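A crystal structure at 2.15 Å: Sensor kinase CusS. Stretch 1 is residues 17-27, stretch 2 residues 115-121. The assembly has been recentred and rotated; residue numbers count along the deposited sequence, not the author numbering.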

# COMPACT_ATOMS: atom_id res chain seq x y z
N ILE A 17 -5.18 -0.52 -6.09
CA ILE A 17 -5.76 0.81 -5.90
C ILE A 17 -6.94 1.01 -6.85
O ILE A 17 -7.98 1.53 -6.44
CB ILE A 17 -4.72 1.95 -6.10
CG1 ILE A 17 -3.67 1.92 -4.98
CG2 ILE A 17 -5.40 3.32 -6.12
CD1 ILE A 17 -2.36 2.56 -5.37
N SER A 18 -6.78 0.59 -8.10
CA SER A 18 -7.85 0.70 -9.09
C SER A 18 -9.11 -0.06 -8.67
O SER A 18 -10.22 0.47 -8.78
CB SER A 18 -7.37 0.21 -10.46
OG SER A 18 -8.31 0.52 -11.46
N ALA A 19 -8.94 -1.29 -8.19
CA ALA A 19 -10.06 -2.13 -7.76
C ALA A 19 -10.76 -1.59 -6.51
O ALA A 19 -11.98 -1.69 -6.40
CB ALA A 19 -9.61 -3.57 -7.52
N THR A 20 -9.98 -1.05 -5.57
CA THR A 20 -10.54 -0.45 -4.36
C THR A 20 -11.37 0.78 -4.69
O THR A 20 -12.53 0.88 -4.29
CB THR A 20 -9.43 -0.07 -3.35
OG1 THR A 20 -8.61 -1.22 -3.10
CG2 THR A 20 -10.01 0.42 -2.03
N LEU A 21 -10.79 1.72 -5.44
CA LEU A 21 -11.49 2.97 -5.78
C LEU A 21 -12.67 2.76 -6.73
O LEU A 21 -13.64 3.51 -6.67
CB LEU A 21 -10.51 4.00 -6.33
CG LEU A 21 -9.38 4.44 -5.39
CD1 LEU A 21 -8.57 5.56 -6.03
CD2 LEU A 21 -9.90 4.87 -4.02
N GLU A 22 -12.58 1.75 -7.59
CA GLU A 22 -13.69 1.38 -8.48
C GLU A 22 -14.93 0.94 -7.69
O GLU A 22 -16.04 1.34 -8.01
CB GLU A 22 -13.26 0.27 -9.44
CG GLU A 22 -14.31 -0.19 -10.43
CD GLU A 22 -13.74 -1.07 -11.53
OE1 GLU A 22 -12.89 -1.94 -11.22
OE2 GLU A 22 -14.13 -0.90 -12.70
N ARG A 23 -14.72 0.11 -6.66
CA ARG A 23 -15.80 -0.30 -5.75
C ARG A 23 -16.41 0.89 -5.02
O ARG A 23 -17.63 1.01 -4.93
CB ARG A 23 -15.29 -1.30 -4.71
CG ARG A 23 -14.96 -2.68 -5.25
CD ARG A 23 -14.02 -3.43 -4.30
NE ARG A 23 -14.08 -4.88 -4.50
CZ ARG A 23 -14.55 -5.78 -3.63
NH1 ARG A 23 -15.03 -5.43 -2.43
NH2 ARG A 23 -14.54 -7.07 -3.96
N VAL A 24 -15.55 1.76 -4.49
CA VAL A 24 -15.97 2.97 -3.78
C VAL A 24 -16.90 3.81 -4.66
O VAL A 24 -17.98 4.21 -4.22
CB VAL A 24 -14.75 3.81 -3.31
CG1 VAL A 24 -15.15 5.23 -2.88
CG2 VAL A 24 -14.03 3.11 -2.16
N LEU A 25 -16.50 4.04 -5.90
CA LEU A 25 -17.20 4.97 -6.79
C LEU A 25 -18.46 4.43 -7.49
O LEU A 25 -19.18 5.21 -8.12
CB LEU A 25 -16.22 5.59 -7.80
CG LEU A 25 -15.27 6.61 -7.16
CD1 LEU A 25 -14.06 6.89 -8.03
CD2 LEU A 25 -16.00 7.92 -6.83
N ASN A 26 -18.74 3.13 -7.39
CA ASN A 26 -20.04 2.59 -7.83
C ASN A 26 -20.72 1.71 -6.77
O ASN A 26 -21.50 0.81 -7.10
CB ASN A 26 -19.90 1.86 -9.19
CG ASN A 26 -19.19 0.51 -9.10
OD1 ASN A 26 -18.70 0.11 -8.04
ND2 ASN A 26 -19.15 -0.20 -10.22
N HIS A 27 -20.47 2.00 -5.49
CA HIS A 27 -21.01 1.22 -4.39
C HIS A 27 -22.55 1.31 -4.40
O HIS A 27 -23.09 2.41 -4.38
CB HIS A 27 -20.46 1.70 -3.05
CG HIS A 27 -20.69 0.75 -1.93
ND1 HIS A 27 -21.88 0.68 -1.24
CD2 HIS A 27 -19.88 -0.19 -1.37
CE1 HIS A 27 -21.80 -0.26 -0.31
NE2 HIS A 27 -20.60 -0.80 -0.37
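Stretch 2 115-121: NLPVGPL

No hydrogen bond joins the two stretches; the nearest thing to a polar link is a CA-H...O contact in which Gly119 CA lies 3.5 Å from Leu25 O with an angle of 159° at the hydrogen. Stretch 2 continues an extended strand that enters from earlier in the chain and then turns a corner at Gly119 and Pro120. It lies along helix 17-25 in nearly the same N-to-C direction, with a crossing angle of -23° and a closest approach of 9.4 Å between axes. The two chains converge as they advance: the CA-CA distance falls from 8.2 Å for Ser18 and Leu116 to 6.0 Å for Glu22 and Val118, and to 4.6 Å for Asn26 and Gly119. The strand's alternation turns Leu116 and Val118 toward the helix and Asn115 and Pro117 away. Leu116, with chi1 p and chi2 t, brings CD1 to 3.2 Å from Ser18 OG, a tight approach of a methyl to a hydroxyl oxygen. Val118 touches the helix at two residues, Glu22 and Leu25: its CG2 is 4.0 Å from Glu22 CA, while its CG1 meets Leu25 CD1 at 3.4 Å, an apolar side-chain contact that is close for two methyl carbons. Its chi1 of 131° lies between the usual wells. At the corner, Gly119 has phi/psi of 95/179, where a CB would be jammed against the carbonyl oxygen of Val118 and would clash with Pro120 CD at 2.9 Å. Gly119 lies close to stretch 1, with its C atom 3.9 Å from Asn26 CB. Pro120 completes the contact, its CD 3.7 Å from Leu25 O, so that this carbonyl faces carbon atoms of two consecutive residues. The contact buries 334 Å², both sides summed.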

# COMPACT_ATOMS: atom_id res chain seq x y z
N ASN A 115 -5.24 5.26 -16.19
CA ASN A 115 -6.62 5.74 -16.07
C ASN A 115 -7.62 4.69 -16.52
O ASN A 115 -7.28 3.81 -17.31
CB ASN A 115 -6.81 7.03 -16.87
CG ASN A 115 -6.52 6.85 -18.35
OD1 ASN A 115 -7.41 6.52 -19.13
ND2 ASN A 115 -5.26 7.02 -18.74
N LEU A 116 -8.84 4.78 -16.00
CA LEU A 116 -9.92 3.86 -16.36
C LEU A 116 -11.30 4.51 -16.20
O LEU A 116 -11.45 5.42 -15.37
CB LEU A 116 -9.86 2.58 -15.52
CG LEU A 116 -10.15 2.65 -14.01
CD1 LEU A 116 -10.61 1.30 -13.49
CD2 LEU A 116 -8.94 3.15 -13.23
N PRO A 117 -12.30 4.04 -16.97
CA PRO A 117 -13.67 4.49 -16.72
C PRO A 117 -14.19 3.94 -15.39
O PRO A 117 -13.85 2.81 -15.03
CB PRO A 117 -14.47 3.90 -17.90
CG PRO A 117 -13.46 3.45 -18.90
CD PRO A 117 -12.25 3.09 -18.10
N VAL A 118 -14.99 4.73 -14.69
CA VAL A 118 -15.42 4.41 -13.32
C VAL A 118 -16.79 5.04 -13.03
O VAL A 118 -17.21 5.97 -13.71
CB VAL A 118 -14.28 4.83 -12.32
CG1 VAL A 118 -14.76 5.65 -11.13
CG2 VAL A 118 -13.50 3.61 -11.85
N GLY A 119 -17.48 4.48 -12.04
CA GLY A 119 -18.78 5.00 -11.59
C GLY A 119 -19.97 4.30 -12.23
O GLY A 119 -19.80 3.42 -13.07
N PRO A 120 -21.19 4.71 -11.84
CA PRO A 120 -22.41 4.13 -12.40
C PRO A 120 -22.65 4.56 -13.85
O PRO A 120 -22.12 5.59 -14.29
CB PRO A 120 -23.51 4.68 -11.49
CG PRO A 120 -22.98 6.01 -11.08
CD PRO A 120 -21.50 5.82 -10.91
N LEU A 121 -23.45 3.79 -14.57
CA LEU A 121 -23.65 3.98 -16.01
C LEU A 121 -24.74 5.01 -16.30
O LEU A 121 -25.76 5.06 -15.62
CB LEU A 121 -24.00 2.65 -16.68
CG LEU A 121 -23.03 1.49 -16.44
CD1 LEU A 121 -23.59 0.19 -17.00
CD2 LEU A 121 -21.66 1.78 -17.03